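Local atomic coordinates of uncharacterized protein YacP (Bacillus subtilis, PDB entry 5MQ8), a protein that probably cleaves messenger RNA as an endoribonuclease of the PIN clan, taking part in ribosome-dependent mRNA decay. Residues P16-L21 with D31-K36; S42-R47 with E129-R134; R47-F52 with Q89-I94; T96-A101 with W109-Q114. One frame throughout, in Å; residues are numbered along the deposited sequence.

Interaction 1: residues P16-L21 with D31-K36; sequences PQLKDL and DVLIQK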
loop_
_atom_site.group_PDB
_atom_site.type_symbol
_atom_site.label_atom_id
_atom_site.label_comp_id
_atom_site.label_asym_id
_atom_site.label_seq_id
_atom_site.Cartn_x
_atom_site.Cartn_y
_atom_site.Cartn_z
ATOM N N PRO A 16 -12.103 -7.081 -18.763
ATOM C CA PRO A 16 -12.897 -7.953 -17.865
ATOM C C PRO A 16 -13.068 -7.454 -16.437
ATOM O O PRO A 16 -14.175 -7.547 -15.909
ATOM C CB PRO A 16 -12.161 -9.302 -17.917
ATOM C CG PRO A 16 -11.448 -9.292 -19.228
ATOM C CD PRO A 16 -11.021 -7.843 -19.427
ATOM N N GLN A 17 -12.012 -6.898 -15.819
ATOM C CA GLN A 17 -12.104 -6.381 -14.449
ATOM C C GLN A 17 -12.857 -5.031 -14.348
ATOM O O GLN A 17 -13.149 -4.578 -13.233
ATOM C CB GLN A 17 -10.721 -6.307 -13.778
ATOM C CG GLN A 17 -10.139 -7.677 -13.395
ATOM C CD GLN A 17 -9.396 -7.653 -12.072
ATOM O OE1 GLN A 17 -8.500 -6.830 -11.833
ATOM N NE2 GLN A 17 -9.735 -8.580 -11.187
ATOM N N LEU A 18 -13.222 -4.424 -15.500
ATOM C CA LEU A 18 -13.960 -3.160 -15.538
ATOM C C LEU A 18 -15.424 -3.302 -15.941
ATOM O O LEU A 18 -16.274 -2.658 -15.330
ATOM C CB LEU A 18 -13.294 -2.145 -16.493
ATOM C CG LEU A 18 -11.890 -1.617 -16.167
ATOM C CD1 LEU A 18 -11.518 -0.496 -17.110
ATOM C CD2 LEU A 18 -11.811 -1.096 -14.768
ATOM N N LYS A 19 -15.711 -4.096 -16.996
ATOM C CA LYS A 19 -17.048 -4.237 -17.604
ATOM C C LYS A 19 -18.192 -4.551 -16.627
ATOM O O LYS A 19 -19.319 -4.149 -16.910
ATOM C CB LYS A 19 -17.053 -5.230 -18.782
ATOM C CG LYS A 19 -16.789 -6.690 -18.430
ATOM C CD LYS A 19 -16.957 -7.591 -19.648
ATOM C CE LYS A 19 -15.685 -7.756 -20.439
ATOM N NZ LYS A 19 -15.905 -8.567 -21.661
ATOM N N ASP A 20 -17.915 -5.198 -15.483
ATOM C CA ASP A 20 -18.981 -5.530 -14.531
ATOM C C ASP A 20 -19.120 -4.523 -13.366
ATOM O O ASP A 20 -19.980 -4.712 -12.503
ATOM C CB ASP A 20 -18.826 -6.979 -14.026
ATOM C CG ASP A 20 -18.803 -8.010 -15.148
ATOM O OD1 ASP A 20 -19.704 -7.968 -16.018
ATOM O OD2 ASP A 20 -17.876 -8.850 -15.164
ATOM N N LEU A 21 -18.326 -3.433 -13.369
ATOM C CA LEU A 21 -18.408 -2.406 -12.321
ATOM C C LEU A 21 -19.301 -1.256 -12.856
ATOM O O LEU A 21 -18.896 -0.093 -12.921
ATOM C CB LEU A 21 -16.998 -1.918 -11.859
ATOM C CG LEU A 21 -15.815 -2.930 -11.711
ATOM C CD1 LEU A 21 -14.609 -2.279 -11.012
ATOM C CD2 LEU A 21 -16.216 -4.182 -10.928
ATOM N N ASP A 31 -13.022 4.843 -11.762
ATOM C CA ASP A 31 -12.002 4.979 -10.726
ATOM C C ASP A 31 -10.839 4.007 -10.908
ATOM O O ASP A 31 -9.691 4.428 -10.806
ATOM C CB ASP A 31 -12.635 4.810 -9.335
ATOM C CG ASP A 31 -13.534 5.963 -8.902
ATOM O OD1 ASP A 31 -13.497 7.028 -9.558
ATOM O OD2 ASP A 31 -14.262 5.801 -7.896
ATOM N N VAL A 32 -11.132 2.711 -11.187
ATOM C CA VAL A 32 -10.107 1.689 -11.413
ATOM C C VAL A 32 -9.291 2.057 -12.659
ATOM O O VAL A 32 -8.054 2.034 -12.598
ATOM C CB VAL A 32 -10.681 0.246 -11.475
ATOM C CG1 VAL A 32 -9.597 -0.767 -11.857
ATOM C CG2 VAL A 32 -11.326 -0.145 -10.147
ATOM N N LEU A 33 -9.985 2.467 -13.753
ATOM C CA LEU A 33 -9.327 2.873 -14.993
ATOM C C LEU A 33 -8.371 4.046 -14.789
ATOM O O LEU A 33 -7.243 3.984 -15.274
ATOM C CB LEU A 33 -10.350 3.151 -16.122
ATOM C CG LEU A 33 -9.798 3.660 -17.460
ATOM C CD1 LEU A 33 -8.833 2.632 -18.106
ATOM C CD2 LEU A 33 -10.939 4.007 -18.402
ATOM N N ILE A 34 -8.797 5.084 -14.042
ATOM C CA ILE A 34 -7.937 6.247 -13.731
ATOM C C ILE A 34 -6.659 5.827 -12.992
ATOM O O ILE A 34 -5.571 6.323 -13.322
ATOM C CB ILE A 34 -8.725 7.350 -12.982
ATOM C CG1 ILE A 34 -9.790 7.976 -13.905
ATOM C CG2 ILE A 34 -7.791 8.422 -12.417
ATOM C CD1 ILE A 34 -10.922 8.666 -13.160
ATOM N N GLN A 35 -6.787 4.898 -12.015
ATOM C CA GLN A 35 -5.652 4.392 -11.240
ATOM C C GLN A 35 -4.687 3.612 -12.145
ATOM O O GLN A 35 -3.479 3.827 -12.057
ATOM C CB GLN A 35 -6.122 3.569 -10.014
ATOM C CG GLN A 35 -4.993 2.986 -9.126
ATOM C CD GLN A 35 -3.906 3.962 -8.689
ATOM O OE1 GLN A 35 -2.709 3.656 -8.731
ATOM N NE2 GLN A 35 -4.279 5.158 -8.281
ATOM N N LYS A 36 -5.228 2.769 -13.051
ATOM C CA LYS A 36 -4.441 2.021 -14.037
ATOM C C LYS A 36 -3.675 2.978 -14.952
ATOM O O LYS A 36 -2.503 2.728 -15.248
ATOM C CB LYS A 36 -5.332 1.082 -14.887
ATOM C CG LYS A 36 -6.002 -0.074 -14.136
ATOM C CD LYS A 36 -5.023 -0.926 -13.344
ATOM C CE LYS A 36 -5.316 -0.818 -11.867
ATOM N NZ LYS A 36 -4.087 -0.921 -11.034
#

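Interaction 2: residues S42-R47 with E129-R134; sequences SYTGNR and ETIERR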
loop_
_atom_site.group_PDB
_atom_site.type_symbol
_atom_site.label_atom_id
_atom_site.label_comp_id
_atom_site.label_asym_id
_atom_site.label_seq_id
_atom_site.Cartn_x
_atom_site.Cartn_y
_atom_site.Cartn_z
ATOM N N SER A 42 3.099 7.115 -15.042
ATOM C CA SER A 42 4.289 7.097 -14.200
ATOM C C SER A 42 5.388 6.160 -14.710
ATOM O O SER A 42 6.530 6.591 -14.801
ATOM C CB SER A 42 3.922 6.764 -12.761
ATOM O OG SER A 42 5.081 6.819 -11.950
ATOM N N TYR A 43 5.044 4.918 -15.078
ATOM C CA TYR A 43 6.021 3.973 -15.599
ATOM C C TYR A 43 6.670 4.431 -16.916
ATOM O O TYR A 43 7.903 4.479 -17.011
ATOM C CB TYR A 43 5.399 2.578 -15.772
ATOM C CG TYR A 43 6.419 1.515 -16.129
ATOM C CD1 TYR A 43 7.156 0.868 -15.139
ATOM C CD2 TYR A 43 6.679 1.185 -17.457
ATOM C CE1 TYR A 43 8.124 -0.080 -15.462
ATOM C CE2 TYR A 43 7.648 0.242 -17.791
ATOM C CZ TYR A 43 8.371 -0.387 -16.789
ATOM O OH TYR A 43 9.333 -1.315 -17.102
ATOM N N THR A 44 5.831 4.751 -17.928
ATOM C CA THR A 44 6.265 5.115 -19.273
ATOM C C THR A 44 6.821 6.533 -19.404
ATOM O O THR A 44 7.631 6.784 -20.298
ATOM C CB THR A 44 5.124 4.888 -20.294
ATOM O OG1 THR A 44 4.063 5.808 -20.032
ATOM C CG2 THR A 44 4.590 3.474 -20.279
ATOM N N GLY A 45 6.330 7.452 -18.586
ATOM C CA GLY A 45 6.694 8.858 -18.704
ATOM C C GLY A 45 5.890 9.542 -19.795
ATOM O O GLY A 45 6.112 10.719 -20.086
ATOM N N ASN A 46 4.923 8.811 -20.400
ATOM C CA ASN A 46 4.071 9.339 -21.465
ATOM C C ASN A 46 2.898 10.083 -20.875
ATOM O O ASN A 46 2.356 9.670 -19.849
ATOM C CB ASN A 46 3.574 8.218 -22.381
ATOM C CG ASN A 46 4.647 7.581 -23.238
ATOM O OD1 ASN A 46 5.783 8.046 -23.332
ATOM N ND2 ASN A 46 4.300 6.502 -23.899
ATOM N N ARG A 47 2.520 11.204 -21.498
ATOM C CA ARG A 47 1.369 11.960 -21.038
ATOM C C ARG A 47 0.096 11.154 -21.376
ATOM O O ARG A 47 -0.011 10.587 -22.464
ATOM C CB ARG A 47 1.343 13.341 -21.667
ATOM C CG ARG A 47 0.278 14.221 -21.059
ATOM C CD ARG A 47 0.213 15.523 -21.786
ATOM N NE ARG A 47 -0.894 16.345 -21.305
ATOM C CZ ARG A 47 -1.052 17.618 -21.631
ATOM N NH1 ARG A 47 -0.178 18.219 -22.425
ATOM N NH2 ARG A 47 -2.085 18.303 -21.165
ATOM N N GLU A 129 -1.416 -4.548 -17.682
ATOM C CA GLU A 129 -1.177 -5.737 -16.862
ATOM C C GLU A 129 0.308 -6.013 -16.619
ATOM O O GLU A 129 0.680 -6.359 -15.494
ATOM C CB GLU A 129 -1.900 -6.968 -17.422
ATOM C CG GLU A 129 -3.399 -6.910 -17.161
ATOM C CD GLU A 129 -4.262 -8.006 -17.761
ATOM O OE1 GLU A 129 -3.848 -8.609 -18.778
ATOM O OE2 GLU A 129 -5.379 -8.228 -17.239
ATOM N N THR A 130 1.152 -5.798 -17.646
ATOM C CA THR A 130 2.618 -5.973 -17.583
ATOM C C THR A 130 3.230 -4.918 -16.646
ATOM O O THR A 130 4.039 -5.277 -15.793
ATOM C CB THR A 130 3.232 -5.923 -19.017
ATOM O OG1 THR A 130 2.733 -6.987 -19.805
ATOM C CG2 THR A 130 4.736 -5.917 -19.038
ATOM N N ILE A 131 2.855 -3.627 -16.837
ATOM C CA ILE A 131 3.315 -2.477 -16.037
ATOM C C ILE A 131 2.946 -2.654 -14.549
ATOM O O ILE A 131 3.798 -2.444 -13.692
ATOM C CB ILE A 131 2.823 -1.132 -16.643
ATOM C CG1 ILE A 131 3.581 -0.817 -17.950
ATOM C CG2 ILE A 131 2.942 0.025 -15.643
ATOM C CD1 ILE A 131 2.983 0.263 -18.835
ATOM N N GLU A 132 1.710 -3.102 -14.260
ATOM C CA GLU A 132 1.224 -3.377 -12.910
ATOM C C GLU A 132 2.137 -4.391 -12.197
ATOM O O GLU A 132 2.530 -4.167 -11.050
ATOM C CB GLU A 132 -0.181 -3.990 -12.964
ATOM C CG GLU A 132 -1.339 -3.029 -12.817
ATOM C CD GLU A 132 -2.666 -3.747 -12.648
ATOM O OE1 GLU A 132 -3.039 -4.526 -13.556
ATOM O OE2 GLU A 132 -3.310 -3.567 -11.588
ATOM N N ARG A 133 2.420 -5.526 -12.870
ATOM C CA ARG A 133 3.247 -6.613 -12.346
ATOM C C ARG A 133 4.679 -6.184 -12.128
ATOM O O ARG A 133 5.278 -6.594 -11.136
ATOM C CB ARG A 133 3.177 -7.850 -13.261
ATOM C CG ARG A 133 1.913 -8.681 -13.057
ATOM C CD ARG A 133 1.976 -10.018 -13.795
ATOM N NE ARG A 133 1.775 -9.879 -15.243
ATOM C CZ ARG A 133 0.596 -9.974 -15.856
ATOM N NH1 ARG A 133 -0.508 -10.209 -15.157
ATOM N NH2 ARG A 133 0.513 -9.830 -17.173
ATOM N N ARG A 134 5.210 -5.344 -13.032
ATOM C CA ARG A 134 6.570 -4.828 -12.978
ATOM C C ARG A 134 6.741 -3.871 -11.808
ATOM O O ARG A 134 7.721 -3.997 -11.068
ATOM C CB ARG A 134 6.959 -4.153 -14.303
ATOM C CG ARG A 134 8.104 -4.860 -15.025
ATOM C CD ARG A 134 8.224 -4.449 -16.484
ATOM N NE ARG A 134 8.277 -5.617 -17.370
ATOM C CZ ARG A 134 8.159 -5.560 -18.693
ATOM N NH1 ARG A 134 7.973 -4.397 -19.301
ATOM N NH2 ARG A 134 8.208 -6.670 -19.417
#

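Interaction 3: residues R47-F52 with Q89-I94; sequences RVIVVF and QALNNI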
loop_
_atom_site.group_PDB
_atom_site.type_symbol
_atom_site.label_atom_id
_atom_site.label_comp_id
_atom_site.label_asym_id
_atom_site.label_seq_id
_atom_site.Cartn_x
_atom_site.Cartn_y
_atom_site.Cartn_z
ATOM N N ARG A 47 2.520 11.204 -21.498
ATOM C CA ARG A 47 1.369 11.960 -21.038
ATOM C C ARG A 47 0.096 11.154 -21.376
ATOM O O ARG A 47 -0.011 10.587 -22.464
ATOM C CB ARG A 47 1.343 13.341 -21.667
ATOM C CG ARG A 47 0.278 14.221 -21.059
ATOM C CD ARG A 47 0.213 15.523 -21.786
ATOM N NE ARG A 47 -0.894 16.345 -21.305
ATOM C CZ ARG A 47 -1.052 17.618 -21.631
ATOM N NH1 ARG A 47 -0.178 18.219 -22.425
ATOM N NH2 ARG A 47 -2.085 18.303 -21.165
ATOM N N VAL A 48 -0.825 11.045 -20.407
ATOM C CA VAL A 48 -2.063 10.274 -20.537
ATOM C C VAL A 48 -3.267 11.155 -20.291
ATOM O O VAL A 48 -3.339 11.824 -19.263
ATOM C CB VAL A 48 -2.081 9.024 -19.609
ATOM C CG1 VAL A 48 -3.399 8.264 -19.730
ATOM C CG2 VAL A 48 -0.909 8.093 -19.899
ATOM N N ILE A 49 -4.223 11.152 -21.238
ATOM C CA ILE A 49 -5.472 11.890 -21.089
ATOM C C ILE A 49 -6.627 10.909 -21.273
ATOM O O ILE A 49 -6.726 10.254 -22.309
ATOM C CB ILE A 49 -5.580 13.159 -21.983
ATOM C CG1 ILE A 49 -4.380 14.116 -21.738
ATOM C CG2 ILE A 49 -6.925 13.878 -21.724
ATOM C CD1 ILE A 49 -4.276 15.329 -22.682
ATOM N N VAL A 50 -7.496 10.807 -20.268
ATOM C CA VAL A 50 -8.643 9.902 -20.335
ATOM C C VAL A 50 -9.897 10.715 -20.648
ATOM O O VAL A 50 -10.236 11.642 -19.913
ATOM C CB VAL A 50 -8.788 9.000 -19.076
ATOM C CG1 VAL A 50 -9.901 7.971 -19.260
ATOM C CG2 VAL A 50 -7.473 8.289 -18.764
ATOM N N VAL A 51 -10.570 10.355 -21.741
ATOM C CA VAL A 51 -11.788 11.007 -22.215
ATOM C C VAL A 51 -12.994 10.104 -21.976
ATOM O O VAL A 51 -13.076 8.986 -22.501
ATOM C CB VAL A 51 -11.664 11.480 -23.697
ATOM C CG1 VAL A 51 -12.966 12.111 -24.207
ATOM C CG2 VAL A 51 -10.510 12.455 -23.851
ATOM N N PHE A 52 -13.917 10.597 -21.173
ATOM C CA PHE A 52 -15.135 9.897 -20.840
ATOM C C PHE A 52 -16.329 10.576 -21.486
ATOM O O PHE A 52 -16.499 11.796 -21.379
ATOM C CB PHE A 52 -15.346 9.836 -19.321
ATOM C CG PHE A 52 -14.392 8.941 -18.569
ATOM C CD1 PHE A 52 -14.436 7.557 -18.726
ATOM C CD2 PHE A 52 -13.492 9.471 -17.651
ATOM C CE1 PHE A 52 -13.571 6.725 -17.999
ATOM C CE2 PHE A 52 -12.629 8.635 -16.927
ATOM C CZ PHE A 52 -12.669 7.271 -17.114
ATOM N N GLN A 89 -5.309 17.959 -31.761
ATOM C CA GLN A 89 -5.043 19.159 -32.550
ATOM C C GLN A 89 -4.428 20.253 -31.683
ATOM O O GLN A 89 -3.546 20.970 -32.149
ATOM C CB GLN A 89 -6.324 19.653 -33.231
ATOM C CG GLN A 89 -6.722 18.797 -34.438
ATOM C CD GLN A 89 -8.072 19.148 -35.025
ATOM O OE1 GLN A 89 -8.859 19.918 -34.458
ATOM N NE2 GLN A 89 -8.383 18.558 -36.168
ATOM N N ALA A 90 -4.885 20.373 -30.419
ATOM C CA ALA A 90 -4.380 21.349 -29.449
ATOM C C ALA A 90 -2.957 21.014 -28.990
ATOM O O ALA A 90 -2.222 21.926 -28.605
ATOM C CB ALA A 90 -5.299 21.416 -28.251
ATOM N N LEU A 91 -2.581 19.714 -29.021
ATOM C CA LEU A 91 -1.277 19.213 -28.583
ATOM C C LEU A 91 -0.411 18.715 -29.750
ATOM O O LEU A 91 0.614 18.065 -29.532
ATOM C CB LEU A 91 -1.463 18.113 -27.509
ATOM C CG LEU A 91 -2.342 18.471 -26.287
ATOM C CD1 LEU A 91 -2.671 17.243 -25.479
ATOM C CD2 LEU A 91 -1.716 19.547 -25.408
ATOM N N ASN A 92 -0.817 19.062 -30.981
ATOM C CA ASN A 92 -0.164 18.699 -32.237
ATOM C C ASN A 92 1.164 19.429 -32.433
ATOM O O ASN A 92 1.161 20.607 -32.798
ATOM C CB ASN A 92 -1.100 19.011 -33.419
ATOM C CG ASN A 92 -0.819 18.182 -34.647
ATOM O OD1 ASN A 92 0.180 18.386 -35.366
ATOM N ND2 ASN A 92 -1.685 17.200 -34.898
ATOM N N ASN A 93 2.292 18.738 -32.182
ATOM C CA ASN A 93 3.636 19.295 -32.408
ATOM C C ASN A 93 4.523 18.292 -33.178
ATOM O O ASN A 93 4.256 17.082 -33.143
ATOM C CB ASN A 93 4.293 19.850 -31.119
ATOM C CG ASN A 93 4.893 18.855 -30.147
ATOM O OD1 ASN A 93 5.992 18.326 -30.352
ATOM N ND2 ASN A 93 4.258 18.699 -28.993
ATOM N N ILE A 94 5.544 18.812 -33.909
ATOM C CA ILE A 94 6.478 18.051 -34.765
ATOM C C ILE A 94 7.172 16.874 -34.009
ATOM O O ILE A 94 7.187 15.751 -34.522
ATOM C CB ILE A 94 7.497 19.004 -35.481
ATOM C CG1 ILE A 94 6.770 19.979 -36.435
ATOM C CG2 ILE A 94 8.583 18.236 -36.256
ATOM C CD1 ILE A 94 6.673 21.425 -35.926
#

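Interaction 4: residues T96-A101 with W109-Q114; sequences TQIHVA and WAIFGQ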
loop_
_atom_site.group_PDB
_atom_site.type_symbol
_atom_site.label_atom_id
_atom_site.label_comp_id
_atom_site.label_asym_id
_atom_site.label_seq_id
_atom_site.Cartn_x
_atom_site.Cartn_y
_atom_site.Cartn_z
ATOM N N THR A 96 6.139 15.152 -31.438
ATOM C CA THR A 96 5.179 14.376 -30.643
ATOM C C THR A 96 4.334 13.408 -31.477
ATOM O O THR A 96 3.775 13.810 -32.500
ATOM C CB THR A 96 4.318 15.363 -29.811
ATOM O OG1 THR A 96 5.066 15.797 -28.672
ATOM C CG2 THR A 96 2.980 14.787 -29.353
ATOM N N GLN A 97 4.216 12.138 -31.008
ATOM C CA GLN A 97 3.360 11.113 -31.612
ATOM C C GLN A 97 2.120 10.868 -30.732
ATOM O O GLN A 97 2.245 10.481 -29.563
ATOM C CB GLN A 97 4.121 9.801 -31.892
ATOM C CG GLN A 97 3.286 8.703 -32.586
ATOM C CD GLN A 97 2.770 9.093 -33.958
ATOM O OE1 GLN A 97 1.618 9.512 -34.128
ATOM N NE2 GLN A 97 3.615 8.969 -34.968
ATOM N N ILE A 98 0.930 11.115 -31.310
ATOM C CA ILE A 98 -0.360 10.918 -30.661
ATOM C C ILE A 98 -0.805 9.462 -30.840
ATOM O O ILE A 98 -0.800 8.943 -31.953
ATOM C CB ILE A 98 -1.441 11.934 -31.170
ATOM C CG1 ILE A 98 -1.002 13.430 -30.996
ATOM C CG2 ILE A 98 -2.825 11.678 -30.546
ATOM C CD1 ILE A 98 -0.755 13.976 -29.571
ATOM N N HIS A 99 -1.165 8.813 -29.731
ATOM C CA HIS A 99 -1.704 7.460 -29.715
ATOM C C HIS A 99 -3.109 7.557 -29.153
ATOM O O HIS A 99 -3.343 8.322 -28.219
ATOM C CB HIS A 99 -0.856 6.527 -28.850
ATOM C CG HIS A 99 0.550 6.365 -29.326
ATOM N ND1 HIS A 99 0.910 5.327 -30.169
ATOM C CD2 HIS A 99 1.649 7.103 -29.046
ATOM C CE1 HIS A 99 2.206 5.469 -30.381
ATOM N NE2 HIS A 99 2.694 6.525 -29.732
ATOM N N VAL A 100 -4.058 6.817 -29.739
ATOM C CA VAL A 100 -5.443 6.811 -29.277
ATOM C C VAL A 100 -5.844 5.391 -28.929
ATOM O O VAL A 100 -5.845 4.517 -29.803
ATOM C CB VAL A 100 -6.444 7.468 -30.261
ATOM C CG1 VAL A 100 -7.858 7.500 -29.673
ATOM C CG2 VAL A 100 -5.993 8.874 -30.662
ATOM N N ALA A 101 -6.210 5.167 -27.656
ATOM C CA ALA A 101 -6.649 3.855 -27.195
ATOM C C ALA A 101 -8.161 3.717 -27.368
ATOM O O ALA A 101 -8.936 4.362 -26.651
ATOM C CB ALA A 101 -6.247 3.635 -25.748
ATOM N N TRP A 109 -13.924 8.685 -35.979
ATOM C CA TRP A 109 -12.501 8.623 -35.612
ATOM C C TRP A 109 -11.647 9.327 -36.677
ATOM O O TRP A 109 -10.664 8.772 -37.162
ATOM C CB TRP A 109 -12.050 7.174 -35.327
ATOM C CG TRP A 109 -12.683 6.622 -34.084
ATOM C CD1 TRP A 109 -13.746 5.771 -34.016
ATOM C CD2 TRP A 109 -12.387 7.009 -32.731
ATOM N NE1 TRP A 109 -14.111 5.572 -32.707
ATOM C CE2 TRP A 109 -13.304 6.334 -31.895
ATOM C CE3 TRP A 109 -11.419 7.851 -32.140
ATOM C CZ2 TRP A 109 -13.304 6.495 -30.500
ATOM C CZ3 TRP A 109 -11.408 7.996 -30.757
ATOM C CH2 TRP A 109 -12.348 7.331 -29.953
ATOM N N ALA A 110 -12.063 10.555 -37.052
ATOM C CA ALA A 110 -11.411 11.406 -38.062
ATOM C C ALA A 110 -9.927 11.657 -37.780
ATOM O O ALA A 110 -9.160 11.840 -38.722
ATOM C CB ALA A 110 -12.154 12.726 -38.189
ATOM N N ILE A 111 -9.514 11.601 -36.488
ATOM C CA ILE A 111 -8.133 11.799 -36.050
ATOM C C ILE A 111 -7.165 10.730 -36.609
ATOM O O ILE A 111 -5.965 10.998 -36.714
ATOM C CB ILE A 111 -8.059 11.926 -34.500
ATOM C CG1 ILE A 111 -6.744 12.618 -34.057
ATOM C CG2 ILE A 111 -8.308 10.580 -33.775
ATOM C CD1 ILE A 111 -6.109 12.038 -32.858
ATOM N N PHE A 112 -7.680 9.541 -36.992
ATOM C CA PHE A 112 -6.838 8.472 -37.523
ATOM C C PHE A 112 -6.362 8.743 -38.964
ATOM O O PHE A 112 -5.512 8.012 -39.486
ATOM C CB PHE A 112 -7.512 7.102 -37.366
ATOM C CG PHE A 112 -7.653 6.660 -35.926
ATOM C CD1 PHE A 112 -6.610 6.839 -35.018
ATOM C CD2 PHE A 112 -8.809 6.027 -35.485
ATOM C CE1 PHE A 112 -6.747 6.449 -33.689
ATOM C CE2 PHE A 112 -8.944 5.627 -34.151
ATOM C CZ PHE A 112 -7.911 5.837 -33.264
ATOM N N GLY A 113 -6.885 9.819 -39.559
ATOM C CA GLY A 113 -6.485 10.325 -40.867
ATOM C C GLY A 113 -5.636 11.577 -40.720
ATOM O O GLY A 113 -5.318 12.230 -41.714
ATOM N N GLN A 114 -5.268 11.926 -39.468
ATOM C CA GLN A 114 -4.471 13.111 -39.126
ATOM C C GLN A 114 -3.151 12.766 -38.392
ATOM O O GLN A 114 -2.648 13.577 -37.597
ATOM C CB GLN A 114 -5.310 14.105 -38.296
ATOM C CG GLN A 114 -6.419 14.795 -39.070
ATOM C CD GLN A 114 -7.433 15.408 -38.144
ATOM O OE1 GLN A 114 -7.179 16.412 -37.471
ATOM N NE2 GLN A 114 -8.617 14.824 -38.103
#

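Interaction 1: residues P16-L21 with D31-K36
Leu-18 reaches out of the short helical turn 16-19 and sets its forked end against Val-32 and Leu-33 on helix 23-44. Its CB and CG serve as a stalk: CG, anti to the carbonyl carbon (chi1 -65°), carries the fork toward that helix. CD2 settles against Val-32, 3.7 Å from Val-32 CG1 and just as close to the branch carbon CB. CD1 goes to the next residue, lying 4.0 Å from Leu-33 CB, where the two side chains cross at about a right angle. Leu-21 then takes the other branch of Val-32, its CD1 standing 4.0 Å from Val-32 CG2, so two leucines of 16-21 lie side by side against the branches of the valine. A backbone bond from Leu-21 N to Leu-18 O (2.9 Å) links them. All four residues are buried. Beyond them, Leu-33 continues onto Phe-52 of strand 47-52, Pro-16 leans on Leu-125 of helix 121-145, and Val-32 also packs on Ile-151 of the second subunit.

Interaction 2: residues S42-R47 with E129-R134
Tyr-43 and Ile-131 form the centre of a helix-helix contact in which the C-terminal end of helix 23-44 rests on the long helix 121-145, beside the parallel sheet of this PIN-clan domain. The apolar packing is mostly theirs. Ile-131 CG2 sits 3.5 Å from Tyr-43 CB, at the root of the ring, while Ile-131 CG1 comes within 3.7 Å of Tyr-43 CD2; the isoleucine thus lies obliquely along the start of the aromatic side chain. Its last atom, CD1, passes on to Thr-44 CG2 at 3.9 Å.

Farther out, the contact is between a polar ring end and the aliphatic part of a charged chain. With CG anti to the backbone N (chi1 -172°), the tyrosine reaches across toward helix 121-145 until OH lies 3.4 Å from Arg-134 CD. The ring and guanidinium planes are 40° apart. Phe-161 of the second subunit also packs on Tyr-43.

Hydrogen bonds run within each partner, not across. On the 42-47 side, Thr-44 OG1 is bonded to Tyr-40 O one turn back, and it closes an ST turn as the helix ends, accepting from Asn-46 N at 3.1 Å with an N-H...O angle of 161°.

Interaction 3: residues R47-F52 with Q89-I94
Leu-91, the first residue to leave helical geometry after helix 80-90, turns its side chain toward strand 47-52, where CD1 serves both Ile-49 and Arg-47 while CD2 meets Arg-47. On the packed side, Leu-91 CD1 meets Ile-49 CD1 tip to tip at 3.8 Å. Ile-49 is buried, and its CG1 branch, anti to the carbonyl carbon (chi1 -56°), carries CD1 out from the sheet toward the leucine. Leu-87 of helix 80-90 and Ile-72 of strand 70-73 also touch this isoleucine.

The layering is that of an alpha/beta domain with a parallel sheet, as in the PIN clan: helix 80-90 packs over one face of strand 47-52, where Val-51 touches Ile-84 and Leu-87, while Val-48 and Val-50 turn to helix 23-44 on the other face.

Toward the start of the strand the contact runs out to the partly exposed Arg-47. This side chain is fully extended from CG to NE and crosses Leu-91 at about a right angle. Its NH1 lies 3.6 Å from Leu-91 CD2, and Leu-91 CD1 stands 4.0 Å above one face of the guanidinium, offset toward the rim. That approach is a methyl lying against a flat charged group. The polar grip on the arginine comes from elsewhere, through a salt bridge from NH2 to Glu-70 OE2.

Interaction 4: residues T96-A101 with W109-Q114
Val-100 is the knob here, projecting from strand 98-101 into a hollow walled by Trp-109, Ile-111 and Phe-112. Each part of the small side chain has a different nearest partner, though the phenyl ring also brushes both methyls. The branch carbon CB sits 3.6 Å from Phe-112 CE1 and nearly as close to CZ, so the end of the phenyl ring fits obliquely against the base of the valine. CG1, anti to the backbone N (chi1 -177°), goes to the indole and lies 3.7 Å from Trp-109 CZ3. CG2 points instead at Ile-111 and meets its CD1 tip to tip at 3.9 Å. That same isoleucine methyl rests on a second side chain of the strand, with Ile-98 CG2 4.0 Å from Ile-111 CD1.

Residues 110-113 form a 3-10 turn, with Phe-112 N bonded to Trp-109 O at 3.1 Å. Trp-109 is further fixed by a hydrogen bond from NE1 to Asp-104 OD2. Ile-84 of helix 80-90 also touches Val-100, and Ala-88 touches Ile-111. The arrangement is a connection between neighbouring parallel strands, 98-101 and 117-119, folding back over one face of the sheet in an alpha/beta PIN-like domain.

Overall arrangement
From the N terminus, interaction 1 closes first, a short loop that folds turn 16-19 back onto helix 23-44. The end of that helix then opens interaction 2, whose wide loop runs on to helix 121-145 and contains both remaining contacts. Within it, interaction 3 joins strand 47-52 to the end of helix 80-90; after it, interaction 4 ties strand 98-101 to the turn before strand 117-119. Interactions 1 and 2 are linked by a salt bridge from Lys-36 NZ to Glu-132 OE2, and both touch the second subunit. Interactions 2 and 3 share Arg-47. Interactions 3 and 4, with centres about 9 Å apart, reach the same sheet and meet through Gln-89 and Gln-114.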